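Local coordinates for uncharacterized protein BF1531 (Bacteroides fragilis, PDB 3SLR), which is of unknown function; this N-terminal part joins an FkbH-type domain to a magnesium-binding, HAD-type phosphatase-like domain that may hydrolyse ester bonds, at residues 309-321 / 335-348. Sequence-based numbering, arbitrary orientation.
Sequences NWENKADNIRTIQ and DDNPFERNMVREHV. With MG (magnesium ion), chain B.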
ATOM      1  N   ASN A 309      10.122   2.595 -30.550  1.00 19.26           N
ATOM      2  CA  ASN A 309       9.914   2.370 -31.970  1.00 18.86           C
ATOM      3  C   ASN A 309       8.467   2.666 -32.281  1.00 20.45           C
ATOM      4  O   ASN A 309       7.748   3.183 -31.429  1.00 21.39           O
ATOM      5  CB  ASN A 309      10.279   0.937 -32.367  1.00 18.40           C
ATOM      6  CG  ASN A 309       9.471  -0.106 -31.610  1.00 19.43           C
ATOM      7  OD1 ASN A 309       8.251  -0.023 -31.529  1.00 19.54           O
ATOM      8  ND2 ASN A 309      10.158  -1.090 -31.053  1.00 19.51           N
ATOM      9  N   TRP A 310       8.026   2.316 -33.482  1.00 18.27           N
ATOM     10  CA  TRP A 310       6.682   2.680 -33.922  1.00 20.71           C
ATOM     11  C   TRP A 310       5.732   1.488 -33.939  1.00 21.29           C
ATOM     12  O   TRP A 310       4.610   1.564 -34.457  1.00 21.10           O
ATOM     13  CB  TRP A 310       6.752   3.389 -35.277  1.00 21.93           C
ATOM     14  CG  TRP A 310       7.604   4.627 -35.197  1.00 23.18           C
ATOM     15  CD1 TRP A 310       8.898   4.768 -35.616  1.00 24.84           C
ATOM     16  CD2 TRP A 310       7.227   5.893 -34.636  1.00 22.98           C
ATOM     17  NE1 TRP A 310       9.347   6.044 -35.351  1.00 26.15           N
ATOM     18  CE2 TRP A 310       8.337   6.754 -34.757  1.00 24.64           C
ATOM     19  CE3 TRP A 310       6.056   6.381 -34.047  1.00 28.27           C
ATOM     20  CZ2 TRP A 310       8.312   8.078 -34.313  1.00 26.75           C
ATOM     21  CZ3 TRP A 310       6.032   7.696 -33.604  1.00 25.71           C
ATOM     22  CH2 TRP A 310       7.152   8.528 -33.742  1.00 23.66           C
ATOM     23  N   GLU A 311       6.180   0.398 -33.331  1.00 19.06           N
ATOM     24  CA  GLU A 311       5.362  -0.808 -33.204  1.00 21.27           C
ATOM     25  C   GLU A 311       4.408  -0.735 -32.015  1.00 22.76           C
ATOM     26  O   GLU A 311       4.626   0.041 -31.080  1.00 21.60           O
ATOM     27  CB  GLU A 311       6.265  -2.036 -33.089  1.00 23.68           C
ATOM     28  CG  GLU A 311       6.879  -2.431 -34.416  1.00 27.39           C
ATOM     29  CD  GLU A 311       5.806  -2.763 -35.442  1.00 29.53           C
ATOM     30  OE1 GLU A 311       5.203  -3.857 -35.337  1.00 31.11           O
ATOM     31  OE2 GLU A 311       5.548  -1.922 -36.331  1.00 30.03           O
ATOM     32  N   ASN A 312       3.349  -1.537 -32.055  1.00 23.77           N
ATOM     33  CA  ASN A 312       2.372  -1.545 -30.972  1.00 23.35           C
ATOM     34  C   ASN A 312       3.045  -1.891 -29.645  1.00 21.22           C
ATOM     35  O   ASN A 312       3.999  -2.669 -29.598  1.00 22.12           O
ATOM     36  CB  ASN A 312       1.220  -2.508 -31.277  1.00 26.07           C
ATOM     37  CG  ASN A 312       1.608  -3.962 -31.093  1.00 29.01           C
ATOM     38  OD1 ASN A 312       1.579  -4.489 -29.978  1.00 26.33           O
ATOM     39  ND2 ASN A 312       1.966  -4.624 -32.187  1.00 28.86           N
ATOM     40  N   LYS A 313       2.566  -1.294 -28.561  1.00 22.53           N
ATOM     41  CA  LYS A 313       3.239  -1.461 -27.282  1.00 20.89           C
ATOM     42  C   LYS A 313       3.081  -2.875 -26.699  1.00 19.99           C
ATOM     43  O   LYS A 313       3.946  -3.346 -25.962  1.00 19.20           O
ATOM     44  CB  LYS A 313       2.788  -0.378 -26.305  1.00 16.84           C
ATOM     45  CG  LYS A 313       3.171   1.006 -26.799  1.00 18.56           C
ATOM     46  CD  LYS A 313       3.064   2.047 -25.707  1.00 16.60           C
ATOM     47  CE  LYS A 313       3.625   3.368 -26.183  1.00 19.24           C
ATOM     48  NZ  LYS A 313       3.962   4.262 -25.046  1.00 18.17           N
ATOM     49  N   ALA A 314       2.000  -3.559 -27.056  1.00 19.17           N
ATOM     50  CA  ALA A 314       1.815  -4.937 -26.595  1.00 22.53           C
ATOM     51  C   ALA A 314       3.004  -5.812 -27.002  1.00 20.90           C
ATOM     52  O   ALA A 314       3.583  -6.510 -26.164  1.00 18.37           O
ATOM     53  CB  ALA A 314       0.516  -5.516 -27.123  1.00 25.06           C
ATOM     54  N   ASP A 315       3.371  -5.767 -28.286  1.00 21.37           N
ATOM     55  CA  ASP A 315       4.509  -6.535 -28.786  1.00 19.22           C
ATOM     56  C   ASP A 315       5.789  -6.108 -28.080  1.00 20.45           C
ATOM     57  O   ASP A 315       6.615  -6.942 -27.700  1.00 17.51           O
ATOM     58  CB  ASP A 315       4.686  -6.350 -30.300  1.00 23.05           C
ATOM     59  CG  ASP A 315       3.645  -7.105 -31.122  1.00 29.13           C
ATOM     60  OD1 ASP A 315       2.932  -7.964 -30.573  1.00 28.95           O
ATOM     61  OD2 ASP A 315       3.557  -6.844 -32.340  1.00 34.13           O
ATOM     62  N   ASN A 316       5.956  -4.797 -27.911  1.00 19.60           N
ATOM     63  CA  ASN A 316       7.141  -4.270 -27.246  1.00 17.85           C
ATOM     64  C   ASN A 316       7.262  -4.739 -25.800  1.00 15.39           C
ATOM     65  O   ASN A 316       8.355  -5.063 -25.333  1.00 16.60           O
ATOM     66  CB  ASN A 316       7.186  -2.741 -27.347  1.00 17.40           C
ATOM     67  CG  ASN A 316       7.602  -2.261 -28.733  1.00 20.29           C
ATOM     68  OD1 ASN A 316       8.261  -2.988 -29.478  1.00 18.46           O
ATOM     69  ND2 ASN A 316       7.215  -1.033 -29.084  1.00 19.25           N
ATOM     70  N   ILE A 317       6.141  -4.797 -25.094  1.00 17.22           N
ATOM     71  CA  ILE A 317       6.163  -5.300 -23.722  1.00 19.60           C
ATOM     72  C   ILE A 317       6.524  -6.793 -23.653  1.00 17.65           C
ATOM     73  O   ILE A 317       7.213  -7.231 -22.730  1.00 17.39           O
ATOM     74  CB  ILE A 317       4.865  -4.978 -22.977  1.00 15.98           C
ATOM     75  CG1 ILE A 317       4.783  -3.461 -22.754  1.00 19.24           C
ATOM     76  CG2 ILE A 317       4.807  -5.728 -21.633  1.00 17.94           C
ATOM     77  CD1 ILE A 317       3.448  -2.987 -22.217  1.00 20.71           C
ATOM     78  N   ARG A 318       6.077  -7.568 -24.632  0.57 18.54           N
ATOM     79  CA  ARG A 318       6.516  -8.956 -24.707  0.57 19.27           C
ATOM     80  C   ARG A 318       8.030  -9.017 -24.871  0.57 18.78           C
ATOM     81  O   ARG A 318       8.700  -9.819 -24.222  0.57 19.67           O
ATOM     82  CB  ARG A 318       5.790  -9.705 -25.825  0.57 20.40           C
ATOM     83  CG  ARG A 318       4.281  -9.719 -25.635  0.57 22.05           C
ATOM     84  CD  ARG A 318       3.567 -10.570 -26.680  0.57 23.24           C
ATOM     85  NE  ARG A 318       2.129 -10.335 -26.615  0.57 28.01           N
ATOM     86  CZ  ARG A 318       1.469  -9.509 -27.418  0.57 26.03           C
ATOM     87  NH1 ARG A 318       2.109  -8.852 -28.370  0.57 27.97           N
ATOM     88  NH2 ARG A 318       0.161  -9.352 -27.278  0.57 27.62           N
ATOM     89  N   THR A 319       8.574  -8.138 -25.712  1.00 19.20           N
ATOM     90  CA  THR A 319      10.015  -8.081 -25.917  1.00 18.82           C
ATOM     91  C   THR A 319      10.726  -7.789 -24.599  1.00 19.32           C
ATOM     92  O   THR A 319      11.689  -8.465 -24.228  1.00 19.05           O
ATOM     93  CB  THR A 319      10.390  -7.033 -26.986  1.00 23.02           C
ATOM     94  OG1 THR A 319       9.860  -7.446 -28.251  1.00 21.21           O
ATOM     95  CG2 THR A 319      11.898  -6.896 -27.094  1.00 21.10           C
ATOM     96  N   ILE A 320      10.233  -6.785 -23.884  1.00 18.26           N
ATOM     97  CA  ILE A 320      10.772  -6.444 -22.579  1.00 17.73           C
ATOM     98  C   ILE A 320      10.689  -7.627 -21.599  1.00 19.05           C
ATOM     99  O   ILE A 320      11.673  -7.963 -20.937  1.00 21.26           O
ATOM    100  CB  ILE A 320      10.051  -5.216 -21.998  1.00 18.39           C
ATOM    101  CG1 ILE A 320      10.423  -3.971 -22.810  1.00 23.29           C
ATOM    102  CG2 ILE A 320      10.417  -5.050 -20.526  1.00 18.96           C
ATOM    103  CD1 ILE A 320       9.512  -2.790 -22.581  1.00 18.63           C
ATOM    104  N   GLN A 321       9.520  -8.254 -21.520  1.00 16.77           N
ATOM    105  CA  GLN A 321       9.309  -9.387 -20.615  1.00 19.25           C
ATOM    106  C   GLN A 321      10.297 -10.507 -20.912  1.00 22.37           C
ATOM    107  O   GLN A 321      10.877 -11.103 -20.002  1.00 20.72           O
ATOM    108  CB  GLN A 321       7.871  -9.900 -20.732  1.00 19.95           C
ATOM    109  CG  GLN A 321       7.482 -10.990 -19.737  1.00 18.51           C
ATOM    110  CD  GLN A 321       7.900 -12.394 -20.174  1.00 22.84           C
ATOM    111  OE1 GLN A 321       8.083 -12.668 -21.360  1.00 23.87           O
ATOM    112  NE2 GLN A 321       8.064 -13.281 -19.206  1.00 26.00           N
ATOM    113  N   ASP A 335       1.250   4.961 -18.764  1.00 16.71           N
ATOM    114  CA  ASP A 335       1.125   5.659 -20.041  1.00 15.59           C
ATOM    115  C   ASP A 335      -0.038   6.652 -19.950  1.00 16.08           C
ATOM    116  O   ASP A 335      -1.115   6.315 -19.472  1.00 17.94           O
ATOM    117  CB  ASP A 335       0.897   4.630 -21.168  1.00 15.33           C
ATOM    118  CG  ASP A 335       1.120   5.212 -22.553  1.00 21.10           C
ATOM    119  OD1 ASP A 335       0.648   6.345 -22.811  1.00 21.71           O
ATOM    120  OD2 ASP A 335       1.760   4.529 -23.391  1.00 19.53           O
ATOM    121  N   ASP A 336       0.194   7.891 -20.375  1.00 17.23           N
ATOM    122  CA  ASP A 336      -0.805   8.955 -20.271  1.00 19.73           C
ATOM    123  C   ASP A 336      -1.915   8.801 -21.312  1.00 20.09           C
ATOM    124  O   ASP A 336      -2.953   9.441 -21.213  1.00 20.04           O
ATOM    125  CB  ASP A 336      -0.132  10.321 -20.479  1.00 17.59           C
ATOM    126  CG  ASP A 336       0.335  10.501 -21.897  1.00 22.23           C
ATOM    127  OD1 ASP A 336       1.256   9.761 -22.270  1.00 20.48           O
ATOM    128  OD2 ASP A 336      -0.232  11.326 -22.655  1.00 23.42           O
ATOM    129  N   ASN A 337      -1.685   7.968 -22.319  1.00 19.02           N
ATOM    130  CA  ASN A 337      -2.648   7.786 -23.409  1.00 22.44           C
ATOM    131  C   ASN A 337      -3.619   6.631 -23.124  1.00 20.00           C
ATOM    132  O   ASN A 337      -3.193   5.486 -23.027  1.00 20.29           O
ATOM    133  CB  ASN A 337      -1.886   7.491 -24.704  1.00 19.91           C
ATOM    134  CG  ASN A 337      -2.773   7.532 -25.931  1.00 25.44           C
ATOM    135  OD1 ASN A 337      -3.900   7.040 -25.918  1.00 30.27           O
ATOM    136  ND2 ASN A 337      -2.260   8.127 -27.010  1.00 29.12           N
ATOM    137  N   PRO A 338      -4.925   6.926 -23.006  1.00 21.42           N
ATOM    138  CA  PRO A 338      -5.914   5.896 -22.644  1.00 23.87           C
ATOM    139  C   PRO A 338      -5.990   4.745 -23.645  1.00 23.20           C
ATOM    140  O   PRO A 338      -6.264   3.610 -23.255  1.00 24.08           O
ATOM    141  CB  PRO A 338      -7.241   6.665 -22.632  1.00 24.48           C
ATOM    142  CG  PRO A 338      -6.983   7.894 -23.450  1.00 28.47           C
ATOM    143  CD  PRO A 338      -5.552   8.243 -23.192  1.00 24.63           C
ATOM    144  N   PHE A 339      -5.769   5.043 -24.920  1.00 22.21           N
ATOM    145  CA  PHE A 339      -5.774   4.008 -25.953  1.00 24.53           C
ATOM    146  C   PHE A 339      -4.595   3.053 -25.801  1.00 23.62           C
ATOM    147  O   PHE A 339      -4.753   1.846 -25.971  1.00 23.22           O
ATOM    148  CB  PHE A 339      -5.786   4.632 -27.348  1.00 25.94           C
ATOM    149  CG  PHE A 339      -6.940   5.561 -27.582  1.00 35.48           C
ATOM    150  CD1 PHE A 339      -8.187   5.065 -27.938  1.00 40.11           C
ATOM    151  CD2 PHE A 339      -6.782   6.933 -27.443  1.00 34.91           C
ATOM    152  CE1 PHE A 339      -9.255   5.922 -28.152  1.00 41.63           C
ATOM    153  CE2 PHE A 339      -7.845   7.791 -27.657  1.00 39.65           C
ATOM    154  CZ  PHE A 339      -9.082   7.284 -28.013  1.00 40.60           C
ATOM    155  N   GLU A 340      -3.420   3.587 -25.479  1.00 19.36           N
ATOM    156  CA  GLU A 340      -2.256   2.747 -25.196  1.00 21.09           C
ATOM    157  C   GLU A 340      -2.513   1.873 -23.963  1.00 20.72           C
ATOM    158  O   GLU A 340      -2.251   0.662 -23.979  1.00 20.32           O
ATOM    159  CB  GLU A 340      -0.988   3.591 -24.995  1.00 20.57           C
ATOM    160  CG  GLU A 340      -0.527   4.417 -26.210  1.00 20.05           C
ATOM    161  CD  GLU A 340       0.032   3.563 -27.353  1.00 23.28           C
ATOM    162  OE1 GLU A 340      -0.122   2.327 -27.307  1.00 24.41           O
ATOM    163  OE2 GLU A 340       0.627   4.136 -28.297  1.00 26.48           O
ATOM    164  N   ARG A 341      -3.029   2.481 -22.895  1.00 20.50           N
ATOM    165  CA  ARG A 341      -3.350   1.729 -21.688  1.00 17.98           C
ATOM    166  C   ARG A 341      -4.320   0.598 -21.982  1.00 20.99           C
ATOM    167  O   ARG A 341      -4.102  -0.535 -21.563  1.00 21.18           O
ATOM    168  CB  ARG A 341      -3.960   2.632 -20.624  1.00 19.39           C
ATOM    169  CG  ARG A 341      -3.027   3.714 -20.131  1.00 16.14           C
ATOM    170  CD  ARG A 341      -3.528   4.286 -18.811  1.00 18.66           C
ATOM    171  NE  ARG A 341      -4.792   5.008 -18.942  1.00 21.80           N
ATOM    172  CZ  ARG A 341      -4.882   6.336 -19.048  1.00 21.91           C
ATOM    173  NH1 ARG A 341      -3.790   7.081 -19.059  1.00 20.16           N
ATOM    174  NH2 ARG A 341      -6.069   6.921 -19.146  1.00 24.24           N
ATOM    175  N   ASN A 342      -5.398   0.919 -22.692  1.00 20.87           N
ATOM    176  CA  ASN A 342      -6.457  -0.042 -22.972  1.00 25.79           C
ATOM    177  C   ASN A 342      -5.993  -1.204 -23.837  1.00 28.33           C
ATOM    178  O   ASN A 342      -6.377  -2.353 -23.618  1.00 26.40           O
ATOM    179  CB  ASN A 342      -7.663   0.650 -23.610  1.00 27.98           C
ATOM    180  CG  ASN A 342      -8.437   1.501 -22.618  1.00 33.99           C
ATOM    181  OD1 ASN A 342      -8.081   1.578 -21.443  1.00 37.92           O
ATOM    182  ND2 ASN A 342      -9.495   2.154 -23.089  1.00 36.81           N
HETATM  183  N   MSE A 343      -5.151  -0.917 -24.815  1.00 23.65           N
HETATM  184  CA  MSE A 343      -4.650  -1.991 -25.651  1.00 27.48           C
HETATM  185  C   MSE A 343      -3.662  -2.902 -24.897  1.00 29.63           C
HETATM  186  O   MSE A 343      -3.707  -4.123 -25.061  1.00 27.14           O
HETATM  187  CB  MSE A 343      -4.098  -1.458 -26.973  1.00 30.72           C
HETATM  188  CG  MSE A 343      -2.621  -1.169 -26.986  1.00 36.07           C
HETATM  189 SE   MSE A 343      -1.636  -2.638 -27.798  1.00 75.40          SE
HETATM  190  CE  MSE A 343      -2.650  -2.838 -29.454  1.00 34.39           C
ATOM    191  N   VAL A 344      -2.795  -2.336 -24.055  1.00 20.82           N
ATOM    192  CA  VAL A 344      -1.920  -3.189 -23.256  1.00 21.51           C
ATOM    193  C   VAL A 344      -2.749  -4.041 -22.280  1.00 22.02           C
ATOM    194  O   VAL A 344      -2.456  -5.218 -22.066  1.00 21.90           O
ATOM    195  CB  VAL A 344      -0.814  -2.388 -22.520  1.00 21.84           C
ATOM    196  CG1 VAL A 344      -0.090  -3.261 -21.507  1.00 22.04           C
ATOM    197  CG2 VAL A 344       0.179  -1.806 -23.519  1.00 22.34           C
ATOM    198  N   ARG A 345      -3.800  -3.454 -21.709  1.00 23.05           N
ATOM    199  CA  ARG A 345      -4.679  -4.197 -20.807  1.00 26.26           C
ATOM    200  C   ARG A 345      -5.293  -5.409 -21.477  1.00 26.20           C
ATOM    201  O   ARG A 345      -5.336  -6.496 -20.899  1.00 30.23           O
ATOM    202  CB  ARG A 345      -5.819  -3.319 -20.317  1.00 26.49           C
ATOM    203  CG  ARG A 345      -5.416  -2.327 -19.291  1.00 25.88           C
ATOM    204  CD  ARG A 345      -6.601  -1.949 -18.430  1.00 31.44           C
ATOM    205  NE  ARG A 345      -6.274  -0.777 -17.641  1.00 26.10           N
ATOM    206  CZ  ARG A 345      -6.508   0.467 -18.037  1.00 26.14           C
ATOM    207  NH1 ARG A 345      -7.098   0.687 -19.203  1.00 35.37           N
ATOM    208  NH2 ARG A 345      -6.168   1.488 -17.266  1.00 26.25           N
ATOM    209  N   GLU A 346      -5.797  -5.209 -22.690  1.00 28.03           N
ATOM    210  CA  GLU A 346      -6.502  -6.271 -23.398  1.00 31.08           C
ATOM    211  C   GLU A 346      -5.546  -7.311 -23.950  1.00 28.47           C
ATOM    212  O   GLU A 346      -5.844  -8.504 -23.936  1.00 27.74           O
ATOM    213  CB  GLU A 346      -7.315  -5.709 -24.562  1.00 33.52           C
ATOM    214  CG  GLU A 346      -8.276  -4.595 -24.209  1.00 43.20           C
ATOM    215  CD  GLU A 346      -8.966  -4.039 -25.442  1.00 48.73           C
ATOM    216  OE1 GLU A 346      -9.152  -4.808 -26.414  1.00 52.94           O
ATOM    217  OE2 GLU A 346      -9.307  -2.835 -25.442  1.00 53.87           O
ATOM    218  N   HIS A 347      -4.398  -6.861 -24.444  1.00 24.26           N
ATOM    219  CA  HIS A 347      -3.520  -7.743 -25.206  1.00 25.36           C
ATOM    220  C   HIS A 347      -2.402  -8.382 -24.394  1.00 25.44           C
ATOM    221  O   HIS A 347      -1.800  -9.358 -24.829  1.00 26.71           O
ATOM    222  CB  HIS A 347      -2.974  -7.024 -26.444  1.00 25.27           C
ATOM    223  CG  HIS A 347      -4.022  -6.769 -27.481  1.00 30.91           C
ATOM    224  ND1 HIS A 347      -4.461  -5.506 -27.804  1.00 38.09           N
ATOM    225  CD2 HIS A 347      -4.750  -7.625 -28.237  1.00 34.80           C
ATOM    226  CE1 HIS A 347      -5.400  -5.591 -28.730  1.00 37.49           C
ATOM    227  NE2 HIS A 347      -5.599  -6.866 -29.007  1.00 38.44           N
ATOM    228  N   VAL A 348      -2.116  -7.838 -23.219  1.00 20.37           N
ATOM    229  CA  VAL A 348      -1.121  -8.464 -22.359  1.00 21.49           C
ATOM    230  C   VAL A 348      -1.699  -8.662 -20.955  1.00 21.61           C
ATOM    231  O   VAL A 348      -1.345  -7.940 -20.024  1.00 21.30           O
ATOM    232  CB  VAL A 348       0.172  -7.634 -22.271  1.00 23.20           C
ATOM    233  CG1 VAL A 348       1.322  -8.504 -21.788  1.00 21.72           C
ATOM    234  CG2 VAL A 348       0.505  -6.989 -23.616  1.00 23.78           C
TER
HETATM  235 MG    MG B 388       2.519   9.593 -23.932  1.00 25.95          MG
HETATM  236  O   HOH W   1       0.358   0.366 -29.180  1.00 23.83           O
HETATM  237  O   HOH W   2       1.438   7.674 -24.825  1.00 26.31           O
HETATM  238  O   HOH W   3       0.892  11.120 -24.970  1.00 27.51           O
HETATM  239  O   HOH W   4       3.211   9.515 -26.015  1.00 26.19           O
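K313 reaches D335 from the first turn of its helix, and this salt bridge ties helix 313-321 to the magnesium site. Its chain runs extended beyond CG, long enough to bring NZ to 2.8 Å from OD2 of D335, on the syn side but tilted out of the carboxylate plane. NZ also bonds C278 O and, weakly, D228. On the way the K313 and E340 side chains cross at about a right angle, CD of K313 lying 3.6 Å from OE1 of E340; the main partner of that carboxylate is K280, and a water links OE1 to the backbone N of K313.

Beyond this polar end, the axes of helices 313-321 and 338-347 come within 9.4 Å, at 59°. A314 is small enough to let the backbones close in: its CB meets SE of selenomethionine M343 at 3.7 Å and CG2 of V348 at 3.8 Å. I317 and V344 meet tip to tip, CD1 of I317 3.6 Å from CG1 of V344, and V344 also rests on F333 of strand 331-334. At the far end R318, in the conformer described here, sends NH2 to the carbonyl O of H347 (3.1 Å), a bent bond, 137° at the hydrogen, from above the carbonyl plane.

D336 OD1 binds one of two bound magnesium ions at 2.1 Å, with D228 and D230 O completing the protein ligands, and D335 OD1 accepts from a metal-bound water. This is the acidic loop after strand 331-334 of a HAD-like fold. With K313 beside D335 and D228, its positive charge probably offsets the crowded carboxylates and helps orient them around the metal.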